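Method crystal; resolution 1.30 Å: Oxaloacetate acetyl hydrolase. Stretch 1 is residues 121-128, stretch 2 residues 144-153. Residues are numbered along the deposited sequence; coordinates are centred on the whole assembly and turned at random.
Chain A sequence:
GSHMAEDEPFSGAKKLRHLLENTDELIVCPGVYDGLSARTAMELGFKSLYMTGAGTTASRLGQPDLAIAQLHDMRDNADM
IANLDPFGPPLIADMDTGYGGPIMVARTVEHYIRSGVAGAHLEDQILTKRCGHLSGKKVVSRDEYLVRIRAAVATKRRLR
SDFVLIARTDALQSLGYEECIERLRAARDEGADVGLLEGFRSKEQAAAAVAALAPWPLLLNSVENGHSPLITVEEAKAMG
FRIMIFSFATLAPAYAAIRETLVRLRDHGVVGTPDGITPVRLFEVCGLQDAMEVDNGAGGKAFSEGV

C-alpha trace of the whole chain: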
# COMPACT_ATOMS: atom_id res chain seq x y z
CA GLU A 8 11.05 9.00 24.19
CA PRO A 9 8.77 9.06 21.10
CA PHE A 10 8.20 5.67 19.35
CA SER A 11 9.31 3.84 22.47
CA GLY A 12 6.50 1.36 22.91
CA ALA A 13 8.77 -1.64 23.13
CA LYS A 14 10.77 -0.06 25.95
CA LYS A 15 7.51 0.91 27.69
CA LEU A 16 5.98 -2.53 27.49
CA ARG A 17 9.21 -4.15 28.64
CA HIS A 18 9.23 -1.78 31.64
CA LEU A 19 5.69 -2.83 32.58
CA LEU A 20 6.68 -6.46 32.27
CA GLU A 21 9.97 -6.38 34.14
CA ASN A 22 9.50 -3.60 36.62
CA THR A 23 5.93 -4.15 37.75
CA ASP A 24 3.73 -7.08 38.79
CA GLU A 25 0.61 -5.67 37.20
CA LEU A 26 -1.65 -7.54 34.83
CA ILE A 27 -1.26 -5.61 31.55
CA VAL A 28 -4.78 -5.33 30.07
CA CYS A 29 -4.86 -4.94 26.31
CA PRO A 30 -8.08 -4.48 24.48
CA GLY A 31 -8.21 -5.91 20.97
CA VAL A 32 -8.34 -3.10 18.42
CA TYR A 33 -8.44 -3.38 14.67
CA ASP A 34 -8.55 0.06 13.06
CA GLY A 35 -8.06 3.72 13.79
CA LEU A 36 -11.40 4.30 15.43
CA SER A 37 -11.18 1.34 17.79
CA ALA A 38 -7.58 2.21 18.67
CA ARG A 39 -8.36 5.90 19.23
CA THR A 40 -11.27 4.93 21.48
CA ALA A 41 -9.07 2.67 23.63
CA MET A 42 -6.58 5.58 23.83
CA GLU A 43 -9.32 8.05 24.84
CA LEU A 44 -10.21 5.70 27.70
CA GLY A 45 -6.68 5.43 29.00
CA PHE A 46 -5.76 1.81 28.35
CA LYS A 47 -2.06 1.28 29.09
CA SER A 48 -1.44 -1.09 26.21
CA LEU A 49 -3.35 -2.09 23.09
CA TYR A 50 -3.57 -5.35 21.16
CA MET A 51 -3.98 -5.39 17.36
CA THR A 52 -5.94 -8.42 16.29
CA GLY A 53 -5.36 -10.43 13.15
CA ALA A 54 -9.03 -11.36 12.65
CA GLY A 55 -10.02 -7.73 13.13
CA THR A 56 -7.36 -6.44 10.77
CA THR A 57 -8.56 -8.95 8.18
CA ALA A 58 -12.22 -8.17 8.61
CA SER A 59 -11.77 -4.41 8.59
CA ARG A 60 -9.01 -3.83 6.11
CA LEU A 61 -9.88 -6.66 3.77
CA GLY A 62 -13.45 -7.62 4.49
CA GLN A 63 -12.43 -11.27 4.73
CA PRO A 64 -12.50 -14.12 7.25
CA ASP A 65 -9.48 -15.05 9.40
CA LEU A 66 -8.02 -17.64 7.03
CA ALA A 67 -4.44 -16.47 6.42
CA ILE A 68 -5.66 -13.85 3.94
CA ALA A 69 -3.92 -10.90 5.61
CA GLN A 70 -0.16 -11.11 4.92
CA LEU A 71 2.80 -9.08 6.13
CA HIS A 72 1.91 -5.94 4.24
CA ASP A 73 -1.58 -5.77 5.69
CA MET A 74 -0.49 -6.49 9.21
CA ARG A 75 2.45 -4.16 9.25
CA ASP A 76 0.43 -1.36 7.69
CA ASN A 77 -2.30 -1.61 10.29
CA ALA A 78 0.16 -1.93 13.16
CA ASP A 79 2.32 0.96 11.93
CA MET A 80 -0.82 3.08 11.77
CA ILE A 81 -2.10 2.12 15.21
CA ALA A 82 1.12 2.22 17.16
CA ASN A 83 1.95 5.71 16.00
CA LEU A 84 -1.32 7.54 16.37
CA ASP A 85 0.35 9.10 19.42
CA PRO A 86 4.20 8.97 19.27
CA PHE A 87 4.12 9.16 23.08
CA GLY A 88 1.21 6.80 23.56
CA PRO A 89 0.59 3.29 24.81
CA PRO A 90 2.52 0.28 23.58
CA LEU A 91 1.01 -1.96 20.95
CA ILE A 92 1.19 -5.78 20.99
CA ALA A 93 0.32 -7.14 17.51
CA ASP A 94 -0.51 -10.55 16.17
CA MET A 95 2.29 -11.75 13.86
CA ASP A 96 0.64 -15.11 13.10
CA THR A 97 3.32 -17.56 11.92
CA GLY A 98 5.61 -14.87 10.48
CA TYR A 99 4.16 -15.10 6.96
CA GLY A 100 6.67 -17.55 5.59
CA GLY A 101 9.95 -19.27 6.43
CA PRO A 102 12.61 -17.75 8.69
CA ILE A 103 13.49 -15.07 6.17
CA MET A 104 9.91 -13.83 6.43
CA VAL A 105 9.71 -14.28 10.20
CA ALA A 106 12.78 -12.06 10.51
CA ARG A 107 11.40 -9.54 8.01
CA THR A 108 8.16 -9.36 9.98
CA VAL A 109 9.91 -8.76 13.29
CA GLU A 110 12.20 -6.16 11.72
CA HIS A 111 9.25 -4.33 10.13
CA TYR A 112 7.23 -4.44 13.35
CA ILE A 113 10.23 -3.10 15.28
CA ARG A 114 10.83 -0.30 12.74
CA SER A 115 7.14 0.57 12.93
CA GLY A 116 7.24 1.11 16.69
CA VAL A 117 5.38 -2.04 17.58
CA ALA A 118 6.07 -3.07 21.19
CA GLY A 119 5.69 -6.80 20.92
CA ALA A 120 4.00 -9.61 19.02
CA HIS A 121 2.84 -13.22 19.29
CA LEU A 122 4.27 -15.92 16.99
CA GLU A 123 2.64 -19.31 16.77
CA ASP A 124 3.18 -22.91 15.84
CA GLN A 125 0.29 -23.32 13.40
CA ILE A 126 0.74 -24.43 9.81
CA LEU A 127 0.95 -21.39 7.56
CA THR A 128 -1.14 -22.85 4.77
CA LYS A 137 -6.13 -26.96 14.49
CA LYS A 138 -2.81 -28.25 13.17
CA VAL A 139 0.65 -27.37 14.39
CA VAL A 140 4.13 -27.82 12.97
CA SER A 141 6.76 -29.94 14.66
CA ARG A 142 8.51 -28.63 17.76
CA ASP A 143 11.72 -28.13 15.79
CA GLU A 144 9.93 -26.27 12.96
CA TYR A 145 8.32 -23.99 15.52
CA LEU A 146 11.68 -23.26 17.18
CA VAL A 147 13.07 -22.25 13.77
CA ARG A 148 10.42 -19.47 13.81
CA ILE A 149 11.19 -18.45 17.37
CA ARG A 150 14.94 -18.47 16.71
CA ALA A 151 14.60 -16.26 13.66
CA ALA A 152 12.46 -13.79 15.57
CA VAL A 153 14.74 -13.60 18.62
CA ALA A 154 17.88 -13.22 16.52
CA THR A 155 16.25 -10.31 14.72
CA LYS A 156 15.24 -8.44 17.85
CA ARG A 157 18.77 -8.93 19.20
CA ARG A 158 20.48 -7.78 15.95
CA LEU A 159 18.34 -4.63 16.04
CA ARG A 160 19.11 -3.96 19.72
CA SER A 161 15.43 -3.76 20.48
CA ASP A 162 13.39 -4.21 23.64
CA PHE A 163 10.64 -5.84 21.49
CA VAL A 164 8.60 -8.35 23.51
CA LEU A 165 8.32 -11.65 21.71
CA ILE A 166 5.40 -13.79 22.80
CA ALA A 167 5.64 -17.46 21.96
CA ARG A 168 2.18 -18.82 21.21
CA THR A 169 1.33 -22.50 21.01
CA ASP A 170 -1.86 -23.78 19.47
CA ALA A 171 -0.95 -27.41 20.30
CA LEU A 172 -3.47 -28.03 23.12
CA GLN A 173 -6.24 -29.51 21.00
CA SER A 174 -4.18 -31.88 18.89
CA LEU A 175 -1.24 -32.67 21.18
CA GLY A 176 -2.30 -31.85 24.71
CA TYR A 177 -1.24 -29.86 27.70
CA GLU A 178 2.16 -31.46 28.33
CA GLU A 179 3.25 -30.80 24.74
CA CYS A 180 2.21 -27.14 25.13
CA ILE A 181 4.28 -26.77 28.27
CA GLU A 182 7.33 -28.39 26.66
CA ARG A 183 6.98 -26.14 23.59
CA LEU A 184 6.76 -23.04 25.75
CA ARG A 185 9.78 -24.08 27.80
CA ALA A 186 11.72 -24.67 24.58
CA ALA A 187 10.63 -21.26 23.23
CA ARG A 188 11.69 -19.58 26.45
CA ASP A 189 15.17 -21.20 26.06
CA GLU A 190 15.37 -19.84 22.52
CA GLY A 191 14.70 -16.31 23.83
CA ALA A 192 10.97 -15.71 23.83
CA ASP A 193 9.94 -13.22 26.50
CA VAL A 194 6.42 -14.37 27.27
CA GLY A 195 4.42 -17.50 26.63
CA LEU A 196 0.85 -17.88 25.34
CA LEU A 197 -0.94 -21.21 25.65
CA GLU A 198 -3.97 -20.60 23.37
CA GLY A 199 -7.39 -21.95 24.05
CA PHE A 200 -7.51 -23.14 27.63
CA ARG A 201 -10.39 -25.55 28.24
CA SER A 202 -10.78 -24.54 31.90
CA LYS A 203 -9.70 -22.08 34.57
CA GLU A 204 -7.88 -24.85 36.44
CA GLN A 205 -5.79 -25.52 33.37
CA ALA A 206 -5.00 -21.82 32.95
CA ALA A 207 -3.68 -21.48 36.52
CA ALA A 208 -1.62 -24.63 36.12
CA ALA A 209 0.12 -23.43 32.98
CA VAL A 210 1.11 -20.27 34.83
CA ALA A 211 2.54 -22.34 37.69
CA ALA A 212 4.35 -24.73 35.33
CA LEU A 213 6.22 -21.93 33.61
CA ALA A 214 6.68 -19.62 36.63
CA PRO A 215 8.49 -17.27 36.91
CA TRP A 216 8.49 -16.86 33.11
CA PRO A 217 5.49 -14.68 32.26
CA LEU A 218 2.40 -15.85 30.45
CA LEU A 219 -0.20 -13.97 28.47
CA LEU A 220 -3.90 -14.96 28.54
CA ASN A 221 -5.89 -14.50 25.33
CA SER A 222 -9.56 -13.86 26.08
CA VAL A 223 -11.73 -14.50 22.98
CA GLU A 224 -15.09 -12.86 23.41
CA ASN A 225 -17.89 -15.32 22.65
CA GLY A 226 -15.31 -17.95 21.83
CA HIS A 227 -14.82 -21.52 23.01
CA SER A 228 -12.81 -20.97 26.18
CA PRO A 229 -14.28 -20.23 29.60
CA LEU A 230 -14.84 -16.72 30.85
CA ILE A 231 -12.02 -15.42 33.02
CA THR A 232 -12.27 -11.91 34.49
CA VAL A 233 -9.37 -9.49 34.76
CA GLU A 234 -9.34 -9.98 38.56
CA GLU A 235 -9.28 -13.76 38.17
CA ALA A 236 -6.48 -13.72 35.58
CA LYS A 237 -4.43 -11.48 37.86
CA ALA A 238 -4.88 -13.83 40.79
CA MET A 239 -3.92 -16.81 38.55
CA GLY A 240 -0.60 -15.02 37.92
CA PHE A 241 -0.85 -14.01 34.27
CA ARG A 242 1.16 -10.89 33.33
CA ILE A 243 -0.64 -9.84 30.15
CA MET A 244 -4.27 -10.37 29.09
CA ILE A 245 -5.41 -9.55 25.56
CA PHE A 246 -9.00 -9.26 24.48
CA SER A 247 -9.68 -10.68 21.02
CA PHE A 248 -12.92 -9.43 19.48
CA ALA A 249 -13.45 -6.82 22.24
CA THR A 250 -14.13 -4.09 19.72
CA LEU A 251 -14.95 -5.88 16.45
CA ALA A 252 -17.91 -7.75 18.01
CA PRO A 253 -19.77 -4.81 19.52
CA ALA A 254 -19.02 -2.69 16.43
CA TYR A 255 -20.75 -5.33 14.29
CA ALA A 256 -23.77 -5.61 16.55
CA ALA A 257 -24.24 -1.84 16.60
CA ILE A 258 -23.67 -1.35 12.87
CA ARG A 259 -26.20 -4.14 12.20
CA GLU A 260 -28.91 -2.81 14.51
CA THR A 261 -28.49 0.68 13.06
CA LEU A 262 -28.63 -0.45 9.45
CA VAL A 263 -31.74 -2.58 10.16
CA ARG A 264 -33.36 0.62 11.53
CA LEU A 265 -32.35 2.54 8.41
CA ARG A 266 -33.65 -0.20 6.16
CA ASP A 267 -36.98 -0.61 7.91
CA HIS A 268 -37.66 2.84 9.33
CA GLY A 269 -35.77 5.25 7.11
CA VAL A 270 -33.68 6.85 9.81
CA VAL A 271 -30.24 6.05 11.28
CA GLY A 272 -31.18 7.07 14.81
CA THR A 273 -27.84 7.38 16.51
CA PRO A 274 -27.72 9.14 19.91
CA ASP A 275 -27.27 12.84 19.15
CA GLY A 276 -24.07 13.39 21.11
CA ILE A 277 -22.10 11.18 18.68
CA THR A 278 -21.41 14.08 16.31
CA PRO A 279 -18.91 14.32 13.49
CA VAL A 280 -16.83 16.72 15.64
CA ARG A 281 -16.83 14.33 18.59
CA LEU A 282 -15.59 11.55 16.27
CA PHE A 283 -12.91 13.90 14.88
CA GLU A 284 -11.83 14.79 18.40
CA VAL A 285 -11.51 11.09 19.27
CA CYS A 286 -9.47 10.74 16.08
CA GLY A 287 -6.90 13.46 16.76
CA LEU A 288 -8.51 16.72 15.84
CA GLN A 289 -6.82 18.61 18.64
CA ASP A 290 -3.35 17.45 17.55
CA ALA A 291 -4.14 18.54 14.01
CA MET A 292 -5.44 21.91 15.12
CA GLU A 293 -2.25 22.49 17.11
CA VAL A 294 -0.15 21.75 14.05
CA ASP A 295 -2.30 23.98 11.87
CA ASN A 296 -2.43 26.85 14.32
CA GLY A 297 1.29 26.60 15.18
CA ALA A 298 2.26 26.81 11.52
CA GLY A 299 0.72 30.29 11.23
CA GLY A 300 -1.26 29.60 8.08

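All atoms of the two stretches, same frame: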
# COMPACT_ATOMS: atom_id res chain seq x y z
N HIS A 121 2.95 -11.78 19.05
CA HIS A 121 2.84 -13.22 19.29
C HIS A 121 3.04 -13.98 17.98
O HIS A 121 2.48 -13.63 16.92
CB HIS A 121 1.60 -13.63 20.08
CG HIS A 121 0.27 -13.32 19.48
ND1 HIS A 121 -0.31 -14.08 18.49
CD2 HIS A 121 -0.66 -12.41 19.85
CE1 HIS A 121 -1.54 -13.62 18.26
NE2 HIS A 121 -1.76 -12.59 19.05
N LEU A 122 3.83 -15.04 18.10
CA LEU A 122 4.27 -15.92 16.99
C LEU A 122 3.92 -17.33 17.38
O LEU A 122 4.35 -17.80 18.42
CB LEU A 122 5.79 -15.70 16.85
CG LEU A 122 6.55 -16.57 15.87
CD1 LEU A 122 5.95 -16.50 14.49
CD2 LEU A 122 8.01 -16.10 15.84
N GLU A 123 3.16 -17.99 16.52
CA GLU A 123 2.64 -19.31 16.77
C GLU A 123 3.21 -20.46 16.00
O GLU A 123 4.06 -20.29 15.13
CB GLU A 123 1.10 -19.24 16.56
CG GLU A 123 0.71 -19.15 15.09
CD GLU A 123 -0.61 -18.41 14.83
OE1 GLU A 123 -1.24 -18.70 13.81
OE2 GLU A 123 -0.97 -17.52 15.61
N ASP A 124 2.76 -21.64 16.42
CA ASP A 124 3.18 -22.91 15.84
C ASP A 124 2.21 -23.51 14.84
O ASP A 124 2.37 -24.66 14.47
CB ASP A 124 3.56 -23.91 16.95
CG ASP A 124 2.43 -24.20 17.92
OD1 ASP A 124 2.65 -25.10 18.76
OD2 ASP A 124 1.40 -23.50 17.89
N GLN A 125 1.22 -22.75 14.38
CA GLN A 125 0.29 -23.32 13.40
C GLN A 125 0.89 -23.46 12.01
O GLN A 125 1.90 -22.85 11.69
CB GLN A 125 -0.90 -22.40 13.20
CG GLN A 125 -1.77 -22.29 14.34
CD GLN A 125 -3.12 -21.68 13.96
OE1 GLN A 125 -3.80 -22.15 13.06
NE2 GLN A 125 -3.49 -20.66 14.65
N ILE A 126 0.25 -24.26 11.17
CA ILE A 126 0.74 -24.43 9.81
C ILE A 126 0.41 -23.08 9.18
O ILE A 126 -0.55 -22.43 9.57
CB ILE A 126 0.07 -25.61 9.11
CG1 ILE A 126 0.84 -26.87 9.45
CG2 ILE A 126 0.03 -25.41 7.61
CD1 ILE A 126 0.83 -27.14 10.89
N LEU A 127 1.18 -22.68 8.19
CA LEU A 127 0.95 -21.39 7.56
C LEU A 127 -0.10 -21.42 6.47
O LEU A 127 -0.79 -20.43 6.20
CB LEU A 127 2.29 -20.89 7.02
CG LEU A 127 2.67 -21.04 5.54
CD1 LEU A 127 4.01 -20.34 5.26
CD2 LEU A 127 2.78 -22.48 5.16
N THR A 128 -0.22 -22.58 5.85
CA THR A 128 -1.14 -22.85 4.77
C THR A 128 -2.58 -22.89 5.23
O THR A 128 -3.49 -22.75 4.42
CB THR A 128 -0.79 -24.22 4.20
OG1 THR A 128 0.60 -24.47 4.45
CG2 THR A 128 -1.07 -24.27 2.72
N GLU A 144 10.34 -27.26 13.95
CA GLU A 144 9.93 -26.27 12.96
C GLU A 144 9.45 -24.99 13.65
O GLU A 144 9.66 -23.88 13.16
CB GLU A 144 8.81 -26.81 12.08
CG GLU A 144 9.13 -28.03 11.23
CD GLU A 144 7.91 -28.46 10.40
OE1 GLU A 144 7.70 -27.84 9.34
OE2 GLU A 144 7.14 -29.38 10.80
N TYR A 145 8.78 -25.14 14.79
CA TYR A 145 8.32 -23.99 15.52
C TYR A 145 9.51 -23.20 16.09
O TYR A 145 9.54 -21.98 16.03
CB TYR A 145 7.44 -24.42 16.66
CG TYR A 145 7.03 -23.37 17.63
CD1 TYR A 145 6.41 -22.20 17.20
CD2 TYR A 145 7.16 -23.58 19.00
CE1 TYR A 145 5.98 -21.26 18.11
CE2 TYR A 145 6.70 -22.65 19.90
CZ TYR A 145 6.12 -21.50 19.46
OH TYR A 145 5.66 -20.61 20.39
N LEU A 146 10.50 -23.90 16.61
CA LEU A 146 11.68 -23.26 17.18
C LEU A 146 12.47 -22.52 16.12
O LEU A 146 13.13 -21.54 16.46
CB LEU A 146 12.51 -24.22 18.00
CG LEU A 146 11.77 -24.80 19.19
CD1 LEU A 146 12.62 -25.88 19.85
CD2 LEU A 146 11.39 -23.72 20.17
N VAL A 147 12.41 -22.96 14.86
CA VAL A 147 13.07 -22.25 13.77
C VAL A 147 12.43 -20.83 13.71
O VAL A 147 13.12 -19.83 13.55
CB VAL A 147 12.89 -22.98 12.41
CG1 VAL A 147 13.30 -22.07 11.27
CG2 VAL A 147 13.73 -24.22 12.39
N ARG A 148 11.10 -20.76 13.83
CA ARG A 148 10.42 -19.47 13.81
C ARG A 148 10.83 -18.62 15.00
O ARG A 148 11.20 -17.44 14.86
CB ARG A 148 8.86 -19.66 13.73
CG ARG A 148 8.52 -20.65 12.55
CD ARG A 148 7.34 -20.60 11.61
NE ARG A 148 6.21 -21.11 12.26
CZ ARG A 148 5.07 -21.68 11.81
NH1 ARG A 148 4.80 -22.26 10.61
NH2 ARG A 148 4.19 -21.81 12.77
N ILE A 149 10.83 -19.21 16.20
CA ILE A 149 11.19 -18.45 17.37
C ILE A 149 12.63 -17.94 17.27
O ILE A 149 12.92 -16.78 17.54
CB ILE A 149 10.99 -19.27 18.66
CG1 ILE A 149 9.52 -19.70 18.83
CG2 ILE A 149 11.44 -18.48 19.85
CD1 ILE A 149 8.56 -18.57 18.98
N ARG A 150 13.54 -18.81 16.85
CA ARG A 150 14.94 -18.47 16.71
C ARG A 150 15.15 -17.30 15.77
O ARG A 150 15.93 -16.40 16.05
CB ARG A 150 15.69 -19.71 16.16
CG ARG A 150 17.14 -19.82 16.35
CD ARG A 150 17.64 -21.25 16.02
NE ARG A 150 17.16 -22.26 16.96
CZ ARG A 150 16.49 -23.36 16.64
NH1 ARG A 150 16.19 -23.66 15.40
NH2 ARG A 150 16.10 -24.19 17.60
N ALA A 151 14.48 -17.35 14.63
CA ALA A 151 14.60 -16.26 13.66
C ALA A 151 14.13 -14.93 14.25
O ALA A 151 14.76 -13.89 14.06
CB ALA A 151 13.84 -16.60 12.38
N ALA A 152 13.02 -14.96 14.96
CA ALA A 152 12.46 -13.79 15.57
C ALA A 152 13.36 -13.20 16.65
O ALA A 152 13.62 -11.99 16.65
CB ALA A 152 11.08 -14.10 16.12
N VAL A 153 13.87 -14.03 17.55
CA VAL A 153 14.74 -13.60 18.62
C VAL A 153 16.04 -13.04 18.05
O VAL A 153 16.52 -12.00 18.49
CB VAL A 153 14.99 -14.74 19.61
CG1 VAL A 153 16.10 -14.37 20.60
CG2 VAL A 153 13.75 -15.06 20.35

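The contact between residues 121-128 and the helix 144-153 buries 385 Å², summed over both sides, and most of it is organised by Leu122, Arg148 and Tyr145.

Leu122, a strand residue near the start of the stretch, points its CA-to-CB bond toward the helix and adopts a t,p rotamer. Leu122 CD2 packs against the helix, 3.7 Å from Ala152 CB and 4.0 Å from Ile149 CD1, and lies 3.6 Å from Arg148 O. That carbonyl accepts the helical hydrogen bond from Ala152 N, so the leucine packs against a backbone already satisfied within the helix. The CA-to-CB bond of Ile149 runs sideways, yet the end of its side chain comes nearer and reaches the leucine.

Arg148 makes the polar part of the contact. Its side chain reaches from the helix to the loop that follows Leu122, and its guanidinium meets backbone carbonyls edge-on. NH2 donates to two of them, with Arg148 NH2 to Glu123 O at 2.8 Å and Arg148 NH2 to Gln125 O at 2.7 Å; a weak third bond runs from Arg148 NH1 to Gln125 O at 3.2 Å. One group thus bridges carbonyls two residues apart, tying the turn around Asp124 to the helix. The acceptors are main-chain atoms, so these bonds do not use the side chains of Glu123 and Gln125. The CA-to-CB bonds of both residues point away from the helix.

Tyr145 packs against the same turn, where the backbones draw close, 5.3 Å between Asp124 CA and Tyr145 CA. Asp124 CB sits over one face of the ring, 3.3 Å from Tyr145 CD1, in a CH-pi contact, while both carboxylate oxygens are hydrogen-bonded elsewhere in the structure.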